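Local coordinates for protein beta-hexosaminidase Amuc_2018 (PDB 6JEB) that hydrolyses terminal non-reducing N-acetylglucosamine and N-acetylgalactosamine residues from beta-N-acetylhexosaminides, including N-glycans and chitobiose, at residues D114-Y119 against R180-I185; Q168-L173 against K244-S249; K87-W92 against D377-F382. All blocks are in the same frame, centred on the assembly; numbering follows the deposited sequence.

Interaction 1 of 3, residues D114-Y119 against R180-I185; sequences DMMAYY and RGIDVI
In the outer layer of the catalytic TIM barrel, D114, M116 and A117 of helix 106-118 meet R180 and I182, two residues of the turn that leads into strand 183-187. The inner half is apolar. I182 CD1 reaches M116 CG at 3.7 Å and lies 3.9 Å from A117 CB, touching both side chains with the same terminal methyl. M116 has its CG between the backbone N and the carbonyl carbon (chi1 74°), and this CG is its nearest atom to I182. Both M116 and I182 also pack on L124 of strand 123-127, beneath the helix. A117 CB points toward the turn and lies 4.0 Å from R180 CB, with R180 O at a similar separation. The turn follows helix 167-178, which ends in a Schellman motif with G181, at positive phi, as its C-prime residue; the chain then enters the third strand of the barrel, which hydrogen-bonds to the second. Toward the outside, D114 and R180 form a salt bridge. The NE of R180 donates to D114 OD1 at 2.9 Å, but the bond is weak, bent to 122° at the hydrogen. Carboxylate and guanidinium planes are nearly parallel, 5° apart. A water at the guanidinium edge closes a second link, donating to D114 OD2 at 2.7 Å and accepting from R180 NH2 at 3.0 Å. Y176 serves both charges: its OH hydrogen-bonds D114 OD1, its carbonyl O accepts from R180 NH1, and its ring makes a cation-pi contact with R180.

Interaction 2 of 3, residues Q168-L173 against K244-S249; sequences QELKEL and KDIFPS
L170 and K171 of helix 167-178 face D245, I246 and F247 at the C-terminal end of helix 230-246, two helices in the outer layer of the family 20 TIM barrel. The tight part is apolar and buried. L170 CB meets I246 CG2 at 3.6 Å, the closest approach of these two side chains. The same methyl also lies over the centre of the neighbouring F247 ring, 3.5 Å above its plane, a CH-pi contact within one segment. I246 CG2, anti to the backbone N, thus touches both L170 and the ring, the two directions roughly at a right angle. F247, the first residue to leave helical phi/psi, extends its ring inward to V184 and L126 of the barrel strands; at its tip, CZ comes within 4.2 Å of L170 CD1, a looser touch. The outer side is polar and exposed. The K171 chain is extended beyond CG and runs across to the last turn of the other helix, its CE 4.2 Å from I246 CG1. There K171 forms a salt bridge with one of the two conformers of D245. In that conformer K167 NZ makes a second salt bridge to the same OD2, two lysines sharing one carboxylate oxygen. K171 NZ then stands 2.7 Å from D245 OD2 and approaches it from above the carboxylate plane, 44° out of it.

Interaction 3 of 3, residues K87-W92 against D377-F382; sequences KPRYPW and DLDPAF
Y90 and P380 lie on two irregular segments whose nearest CA atoms, those of this pair, are 9.2 Å apart, so side chains bridge the gap. Segment 87-92 connects strand 79-86, part of the mixed sheet of the N-terminal region, to strand 92-97, the first strand of the TIM barrel. Segment 377-382 lies between two short helices that precede the last barrel strand, 392-399, and holds a type I beta turn from D379 to F382. The turn closes with F382 N donating to D379 O at 2.8 Å. An Asx turn overlaps it, D379 OD1 accepting from A381 N at 3.1 Å. From the other segment R89 reaches this same oxygen: its CG is anti to the backbone N (chi1 180°), and the chain stays extended as far as NE. NH1 and NH2 of R89 grip D379 OD1 end-on, at 2.9 and 3.0 Å respectively, with the oxygen close to the guanidinium plane. The two flat groups are turned 38° apart, and NH2 comes in on the syn side, whereas NH1 approaches from above the carboxylate plane. OD1 is therefore held by three N-H donors, while OD2 of D379 accepts from G383 N, just after the turn, so backbone N-H groups hold both carboxylate oxygens. Beside this salt bridge Y90 packs obliquely on P380, with CE2 of the tyrosine 3.7 Å from CG of the proline. The Y90 side chain also touches I392 at the start of strand 392-399. Its hydroxyl lies over one face of the R89 guanidinium, 3.3 Å above the plane and offset toward the rim, and Y90 OH also meets A381 CB at 3.5 Å.

Interactions 1 and 2 are neighbours in the barrel's outer layer, linked by helix 167-178: interaction 2 uses its first half, interaction 1 the turn and strand 183-187 that follow it. They touch mainly through V184, whose carbonyl O probably hydrogen-bonds S249 OG and whose side chain packs on F247. Interaction 3 sits at the junction with the N-terminal region and reaches interaction 1 through W92 against I185, but does not touch interaction 2. All three pair buried apolar contacts with a salt bridge. In interaction 2 this bridge joins two exposed side chains; in interactions 1 and 3 its partners are partly exposed, with a bridging water in the former and a backbone turn in the latter.

Interaction 1 of 3, residues D114-Y119 against R180-I185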
loop_
_atom_site.group_PDB
_atom_site.type_symbol
_atom_site.label_atom_id
_atom_site.label_comp_id
_atom_site.label_asym_id
_atom_site.label_seq_id
_atom_site.Cartn_x
_atom_site.Cartn_y
_atom_site.Cartn_z
ATOM N N ASP A 114 -6.267 10.105 6.633
ATOM C CA ASP A 114 -6.211 10.534 8.029
ATOM C C ASP A 114 -6.078 9.335 8.958
ATOM O O ASP A 114 -5.322 9.375 9.939
ATOM C CB ASP A 114 -7.463 11.335 8.401
ATOM C CG ASP A 114 -7.457 12.744 7.841
ATOM O OD1 ASP A 114 -6.558 13.086 7.053
ATOM O OD2 ASP A 114 -8.364 13.525 8.206
ATOM N N MET A 115 -6.808 8.259 8.666
ATOM C CA MET A 115 -6.749 7.086 9.529
ATOM C C MET A 115 -5.383 6.404 9.462
ATOM O O MET A 115 -4.845 5.999 10.499
ATOM C CB MET A 115 -7.899 6.134 9.207
ATOM C CG MET A 115 -9.240 6.766 9.562
ATOM S SD MET A 115 -10.657 5.724 9.199
ATOM C CE MET A 115 -10.431 4.412 10.391
ATOM N N MET A 116 -4.802 6.262 8.268
ATOM C CA MET A 116 -3.487 5.619 8.206
ATOM C C MET A 116 -2.405 6.487 8.855
ATOM O O MET A 116 -1.482 5.963 9.498
ATOM C CB MET A 116 -3.121 5.222 6.772
ATOM C CG MET A 116 -2.740 6.380 5.870
ATOM S SD MET A 116 -2.701 5.888 4.130
ATOM C CE MET A 116 -1.173 4.944 4.086
ATOM N N ALA A 117 -2.509 7.812 8.719
ATOM C CA ALA A 117 -1.548 8.690 9.379
ATOM C C ALA A 117 -1.632 8.557 10.894
ATOM O O ALA A 117 -0.619 8.674 11.592
ATOM C CB ALA A 117 -1.786 10.144 8.967
ATOM N N TYR A 118 -2.833 8.307 11.418
ATOM C CA TYR A 118 -3.006 8.142 12.856
ATOM C C TYR A 118 -2.152 7.000 13.390
ATOM O O TYR A 118 -1.703 7.054 14.548
ATOM C CB TYR A 118 -4.488 7.886 13.134
ATOM C CG TYR A 118 -4.921 7.913 14.581
ATOM C CD1 TYR A 118 -5.159 9.118 15.233
ATOM C CD2 TYR A 118 -5.158 6.733 15.277
ATOM C CE1 TYR A 118 -5.590 9.150 16.552
ATOM C CE2 TYR A 118 -5.596 6.750 16.593
ATOM C CZ TYR A 118 -5.797 7.962 17.229
ATOM O OH TYR A 118 -6.235 7.989 18.533
ATOM N N TYR A 119 -1.897 5.982 12.553
ATOM C CA TYR A 119 -1.094 4.812 12.899
ATOM C C TYR A 119 0.326 4.863 12.323
ATOM O O TYR A 119 1.017 3.836 12.306
ATOM C CB TYR A 119 -1.835 3.531 12.486
ATOM C CG TYR A 119 -3.082 3.367 13.319
ATOM C CD1 TYR A 119 -2.987 2.982 14.652
ATOM C CD2 TYR A 119 -4.350 3.640 12.798
ATOM C CE1 TYR A 119 -4.105 2.860 15.444
ATOM C CE2 TYR A 119 -5.485 3.523 13.593
ATOM C CZ TYR A 119 -5.354 3.133 14.918
ATOM O OH TYR A 119 -6.463 3.030 15.721
ATOM N N ARG A 180 0.737 15.041 6.009
ATOM C CA ARG A 180 0.512 14.005 7.003
ATOM C C ARG A 180 1.608 12.942 6.980
ATOM O O ARG A 180 1.418 11.841 7.509
ATOM C CB ARG A 180 -0.885 13.402 6.823
ATOM C CG ARG A 180 -1.994 14.445 7.023
ATOM C CD ARG A 180 -3.343 14.060 6.377
ATOM N NE ARG A 180 -4.385 15.040 6.708
ATOM C CZ ARG A 180 -4.487 16.253 6.162
ATOM N NH1 ARG A 180 -3.611 16.656 5.249
ATOM N NH2 ARG A 180 -5.463 17.080 6.548
ATOM N N GLY A 181 2.758 13.261 6.385
ATOM C CA GLY A 181 3.908 12.385 6.430
ATOM C C GLY A 181 3.888 11.224 5.463
ATOM O O GLY A 181 4.647 10.267 5.648
ATOM N N ILE A 182 3.060 11.273 4.424
ATOM C CA ILE A 182 2.826 10.120 3.566
ATOM C C ILE A 182 3.266 10.449 2.145
ATOM O O ILE A 182 2.833 11.460 1.578
ATOM C CB ILE A 182 1.347 9.705 3.621
ATOM C CG1 ILE A 182 1.013 9.182 5.027
ATOM C CG2 ILE A 182 1.023 8.658 2.558
ATOM C CD1 ILE A 182 -0.476 9.216 5.365
ATOM N N ASP A 183 4.147 9.609 1.586
ATOM C CA ASP A 183 4.517 9.680 0.176
ATOM C C ASP A 183 3.547 8.832 -0.633
ATOM O O ASP A 183 3.142 7.755 -0.191
ATOM C CB ASP A 183 5.920 9.110 -0.065
ATOM C CG ASP A 183 7.031 9.976 0.503
ATOM O OD1 ASP A 183 6.768 11.106 0.971
ATOM O OD2 ASP A 183 8.191 9.506 0.474
ATOM N N VAL A 184 3.203 9.301 -1.832
ATOM C CA VAL A 184 2.231 8.617 -2.677
ATOM C C VAL A 184 2.953 7.900 -3.805
ATOM O O VAL A 184 3.785 8.495 -4.510
ATOM C CB VAL A 184 1.170 9.589 -3.219
ATOM C CG1 VAL A 184 0.146 8.829 -4.064
ATOM C CG2 VAL A 184 0.481 10.298 -2.067
ATOM N N ILE A 185 2.628 6.624 -3.985
ATOM C CA ILE A 185 3.291 5.763 -4.961
ATOM C C ILE A 185 2.261 5.327 -5.997
ATOM O O ILE A 185 1.403 4.487 -5.685
ATOM C CB ILE A 185 3.856 4.508 -4.275
ATOM C CG1 ILE A 185 4.645 4.862 -2.999
ATOM C CG2 ILE A 185 4.670 3.682 -5.269
ATOM C CD1 ILE A 185 5.820 5.786 -3.230
HETATM O O HOH W 1 -7.457 16.064 8.521
#

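Interaction 2 of 3, residues Q168-L173 against K244-S249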
loop_
_atom_site.group_PDB
_atom_site.type_symbol
_atom_site.label_atom_id
_atom_site.label_comp_id
_atom_site.label_asym_id
_atom_site.label_seq_id
_atom_site.Cartn_x
_atom_site.Cartn_y
_atom_site.Cartn_z
ATOM N N GLN A 168 -5.874 17.643 -11.046
ATOM C CA GLN A 168 -5.971 18.505 -9.872
ATOM C C GLN A 168 -6.298 17.705 -8.611
ATOM O O GLN A 168 -5.752 17.983 -7.534
ATOM C CB GLN A 168 -7.019 19.584 -10.137
ATOM C CG GLN A 168 -7.036 20.711 -9.136
ATOM C CD GLN A 168 -7.913 21.865 -9.600
ATOM O OE1 GLN A 168 -7.474 22.726 -10.367
ATOM N NE2 GLN A 168 -9.164 21.881 -9.148
ATOM N N GLU A 169 -7.176 16.702 -8.721
ATOM C CA GLU A 169 -7.457 15.850 -7.568
ATOM C C GLU A 169 -6.220 15.080 -7.122
ATOM O O GLU A 169 -5.988 14.910 -5.921
ATOM C CB GLU A 169 -8.590 14.873 -7.878
ATOM C CG GLU A 169 -9.975 15.477 -7.834
ATOM C CD GLU A 169 -11.033 14.473 -8.265
ATOM O OE1 GLU A 169 -10.720 13.621 -9.131
ATOM O OE2 GLU A 169 -12.172 14.530 -7.734
ATOM N N LEU A 170 -5.441 14.556 -8.071
ATOM C CA LEU A 170 -4.256 13.799 -7.677
ATOM C C LEU A 170 -3.204 14.705 -7.044
ATOM O O LEU A 170 -2.541 14.308 -6.075
ATOM C CB LEU A 170 -3.707 13.013 -8.864
ATOM C CG LEU A 170 -4.648 11.907 -9.351
ATOM C CD1 LEU A 170 -4.128 11.278 -10.632
ATOM C CD2 LEU A 170 -4.855 10.836 -8.282
ATOM N N LYS A 171 -3.056 15.937 -7.553
ATOM C CA LYS A 171 -2.132 16.874 -6.921
ATOM C C LYS A 171 -2.622 17.282 -5.537
ATOM O O LYS A 171 -1.812 17.470 -4.617
ATOM C CB LYS A 171 -1.882 18.089 -7.820
ATOM C CG LYS A 171 -1.109 17.738 -9.093
ATOM C CD LYS A 171 -0.723 18.961 -9.909
ATOM C CE LYS A 171 0.215 18.568 -11.047
ATOM N NZ LYS A 171 0.785 19.731 -11.801
ATOM N N GLU A 172 -3.941 17.408 -5.364
ATOM C CA GLU A 172 -4.491 17.642 -4.034
ATOM C C GLU A 172 -4.135 16.493 -3.095
ATOM O O GLU A 172 -3.686 16.714 -1.961
ATOM C CB GLU A 172 -6.010 17.819 -4.099
ATOM C CG GLU A 172 -6.618 18.024 -2.715
ATOM C CD GLU A 172 -8.118 17.815 -2.662
ATOM O OE1 GLU A 172 -8.658 17.043 -3.487
ATOM O OE2 GLU A 172 -8.763 18.426 -1.788
ATOM N N LEU A 173 -4.333 15.255 -3.555
ATOM C CA LEU A 173 -4.032 14.091 -2.729
ATOM C C LEU A 173 -2.564 14.072 -2.322
ATOM O O LEU A 173 -2.238 13.777 -1.165
ATOM C CB LEU A 173 -4.377 12.814 -3.500
ATOM C CG LEU A 173 -4.050 11.496 -2.795
ATOM C CD1 LEU A 173 -4.881 11.324 -1.529
ATOM C CD2 LEU A 173 -4.253 10.315 -3.755
ATOM N N LYS A 244 5.492 12.112 -13.410
ATOM C CA LYS A 244 6.553 13.026 -12.986
ATOM C C LYS A 244 5.973 14.358 -12.519
ATOM O O LYS A 244 6.420 14.927 -11.511
ATOM C CB LYS A 244 7.541 13.238 -14.141
ATOM C CG LYS A 244 8.657 14.225 -13.846
ATOM C CD LYS A 244 9.633 13.678 -12.836
ATOM C CE LYS A 244 10.790 14.654 -12.609
ATOM N NZ LYS A 244 11.831 14.113 -11.688
ATOM N N ASP A 245 4.969 14.864 -13.238
ATOM C CA ASP A 245 4.365 16.130 -12.852
ATOM C C ASP A 245 3.566 16.001 -11.559
ATOM O O ASP A 245 3.597 16.911 -10.722
ATOM C CB ASP A 245 3.487 16.650 -13.988
ATOM C CG ASP A 245 3.017 18.061 -13.753
ATOM O OD1 ASP A 245 3.865 18.924 -13.452
ATOM O OD2 ASP A 245 1.807 18.311 -13.878
ATOM N N ILE A 246 2.860 14.889 -11.372
ATOM C CA ILE A 246 1.892 14.761 -10.282
ATOM C C ILE A 246 2.534 14.259 -9.004
ATOM O O ILE A 246 2.225 14.751 -7.914
ATOM C CB ILE A 246 0.729 13.843 -10.708
ATOM C CG1 ILE A 246 -0.036 14.448 -11.882
ATOM C CG2 ILE A 246 -0.204 13.573 -9.516
ATOM C CD1 ILE A 246 -0.964 13.440 -12.554
ATOM N N PHE A 247 3.378 13.234 -9.112
ATOM C CA PHE A 247 3.797 12.461 -7.947
ATOM C C PHE A 247 5.266 12.710 -7.661
ATOM O O PHE A 247 6.135 12.079 -8.279
ATOM C CB PHE A 247 3.540 10.968 -8.186
ATOM C CG PHE A 247 2.083 10.628 -8.326
ATOM C CD1 PHE A 247 1.252 10.590 -7.210
ATOM C CD2 PHE A 247 1.533 10.362 -9.574
ATOM C CE1 PHE A 247 -0.102 10.278 -7.332
ATOM C CE2 PHE A 247 0.181 10.042 -9.712
ATOM C CZ PHE A 247 -0.640 10.004 -8.585
ATOM N N PRO A 248 5.592 13.591 -6.711
ATOM C CA PRO A 248 7.000 13.933 -6.459
ATOM C C PRO A 248 7.807 12.821 -5.811
ATOM O O PRO A 248 9.026 12.979 -5.682
ATOM C CB PRO A 248 6.901 15.154 -5.534
ATOM C CG PRO A 248 5.593 14.969 -4.836
ATOM C CD PRO A 248 4.673 14.374 -5.869
ATOM N N SER A 249 7.190 11.704 -5.407
ATOM C CA SER A 249 7.980 10.604 -4.862
ATOM C C SER A 249 8.981 10.083 -5.883
ATOM O O SER A 249 10.039 9.557 -5.509
ATOM C CB SER A 249 7.071 9.463 -4.398
ATOM O OG SER A 249 6.401 8.866 -5.504
#

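Interaction 3 of 3, residues K87-W92 against D377-F382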
loop_
_atom_site.group_PDB
_atom_site.type_symbol
_atom_site.label_atom_id
_atom_site.label_comp_id
_atom_site.label_asym_id
_atom_site.label_seq_id
_atom_site.Cartn_x
_atom_site.Cartn_y
_atom_site.Cartn_z
ATOM N N LYS A 87 11.362 5.488 17.325
ATOM C CA LYS A 87 11.919 5.519 15.980
ATOM C C LYS A 87 11.455 4.236 15.314
ATOM O O LYS A 87 11.411 3.194 15.985
ATOM C CB LYS A 87 13.458 5.552 16.052
ATOM C CG LYS A 87 14.175 5.693 14.712
ATOM C CD LYS A 87 15.692 5.583 14.871
ATOM C CE LYS A 87 16.400 5.754 13.535
ATOM N NZ LYS A 87 15.791 4.878 12.466
ATOM N N PRO A 88 11.095 4.258 14.033
ATOM C CA PRO A 88 10.535 3.054 13.406
ATOM C C PRO A 88 11.574 1.994 13.077
ATOM O O PRO A 88 12.699 2.283 12.658
ATOM C CB PRO A 88 9.921 3.589 12.108
ATOM C CG PRO A 88 10.712 4.820 11.797
ATOM C CD PRO A 88 10.981 5.437 13.156
ATOM N N ARG A 89 11.135 0.741 13.208
ATOM C CA ARG A 89 11.956 -0.397 12.810
ATOM C C ARG A 89 12.246 -0.375 11.314
ATOM O O ARG A 89 13.387 -0.622 10.891
ATOM C CB ARG A 89 11.252 -1.699 13.196
ATOM C CG ARG A 89 12.034 -2.945 12.814
ATOM C CD ARG A 89 11.293 -4.226 13.143
ATOM N NE ARG A 89 12.092 -5.398 12.785
ATOM C CZ ARG A 89 11.623 -6.642 12.710
ATOM N NH1 ARG A 89 10.335 -6.898 12.956
ATOM N NH2 ARG A 89 12.442 -7.632 12.375
ATOM N N TYR A 90 11.226 -0.085 10.497
ATOM C CA TYR A 90 11.361 -0.087 9.053
ATOM C C TYR A 90 10.965 1.254 8.461
ATOM O O TYR A 90 10.012 1.888 8.930
ATOM C CB TYR A 90 10.474 -1.148 8.410
ATOM C CG TYR A 90 10.945 -2.554 8.625
ATOM C CD1 TYR A 90 12.073 -3.042 7.963
ATOM C CD2 TYR A 90 10.267 -3.403 9.491
ATOM C CE1 TYR A 90 12.503 -4.343 8.156
ATOM C CE2 TYR A 90 10.692 -4.702 9.697
ATOM C CZ TYR A 90 11.808 -5.168 9.031
ATOM O OH TYR A 90 12.221 -6.461 9.234
ATOM N N PRO A 91 11.655 1.688 7.405
ATOM C CA PRO A 91 11.348 2.990 6.801
ATOM C C PRO A 91 10.172 2.980 5.849
ATOM O O PRO A 91 9.682 4.061 5.502
ATOM C CB PRO A 91 12.635 3.336 6.043
ATOM C CG PRO A 91 13.243 1.991 5.727
ATOM C CD PRO A 91 12.924 1.122 6.912
ATOM N N TRP A 92 9.722 1.816 5.390
ATOM C CA TRP A 92 8.601 1.710 4.459
ATOM C C TRP A 92 7.446 1.042 5.195
ATOM O O TRP A 92 7.527 -0.140 5.537
ATOM C CB TRP A 92 8.995 0.885 3.233
ATOM C CG TRP A 92 7.895 0.870 2.200
ATOM C CD1 TRP A 92 6.683 0.228 2.287
ATOM C CD2 TRP A 92 7.890 1.572 0.952
ATOM N NE1 TRP A 92 5.933 0.485 1.159
ATOM C CE2 TRP A 92 6.652 1.304 0.322
ATOM C CE3 TRP A 92 8.819 2.391 0.298
ATOM C CZ2 TRP A 92 6.317 1.831 -0.933
ATOM C CZ3 TRP A 92 8.488 2.916 -0.942
ATOM C CH2 TRP A 92 7.247 2.631 -1.547
ATOM N N ASP A 377 0.795 -11.700 14.029
ATOM C CA ASP A 377 1.928 -12.608 14.105
ATOM C C ASP A 377 3.033 -12.267 13.108
ATOM O O ASP A 377 4.101 -12.880 13.173
ATOM C CB ASP A 377 1.457 -14.054 13.924
ATOM C CG ASP A 377 2.439 -15.060 14.492
ATOM O OD1 ASP A 377 2.844 -14.908 15.666
ATOM O OD2 ASP A 377 2.805 -16.007 13.768
ATOM N N LEU A 378 2.815 -11.302 12.216
ATOM C CA LEU A 378 3.804 -10.978 11.192
ATOM C C LEU A 378 5.043 -10.325 11.797
ATOM O O LEU A 378 4.952 -9.276 12.445
ATOM C CB LEU A 378 3.197 -10.042 10.154
ATOM C CG LEU A 378 4.184 -9.554 9.090
ATOM C CD1 LEU A 378 4.677 -10.723 8.236
ATOM C CD2 LEU A 378 3.536 -8.479 8.229
ATOM N N ASP A 379 6.197 -10.948 11.570
ATOM C CA ASP A 379 7.502 -10.303 11.669
ATOM C C ASP A 379 7.984 -10.175 10.232
ATOM O O ASP A 379 8.207 -11.206 9.576
ATOM C CB ASP A 379 8.459 -11.187 12.474
ATOM C CG ASP A 379 9.913 -10.710 12.425
ATOM O OD1 ASP A 379 10.187 -9.594 11.932
ATOM O OD2 ASP A 379 10.799 -11.470 12.887
ATOM N N PRO A 380 8.115 -8.959 9.680
ATOM C CA PRO A 380 8.505 -8.838 8.263
ATOM C C PRO A 380 9.788 -9.559 7.915
ATOM O O PRO A 380 9.957 -9.979 6.762
ATOM C CB PRO A 380 8.630 -7.320 8.068
ATOM C CG PRO A 380 7.676 -6.750 9.069
ATOM C CD PRO A 380 7.831 -7.641 10.280
ATOM N N ALA A 381 10.691 -9.733 8.883
ATOM C CA ALA A 381 11.950 -10.433 8.667
ATOM C C ALA A 381 11.842 -11.934 8.885
ATOM O O ALA A 381 12.813 -12.649 8.618
ATOM C CB ALA A 381 13.033 -9.871 9.591
ATOM N N PHE A 382 10.694 -12.423 9.353
ATOM C CA PHE A 382 10.485 -13.851 9.587
ATOM C C PHE A 382 11.596 -14.459 10.441
ATOM O O PHE A 382 12.067 -15.573 10.192
ATOM C CB PHE A 382 10.272 -14.608 8.274
ATOM C CG PHE A 382 8.932 -14.357 7.663
ATOM C CD1 PHE A 382 8.696 -13.211 6.923
ATOM C CD2 PHE A 382 7.892 -15.251 7.858
ATOM C CE1 PHE A 382 7.448 -12.966 6.379
ATOM C CE2 PHE A 382 6.645 -15.014 7.311
ATOM C CZ PHE A 382 6.422 -13.868 6.571
#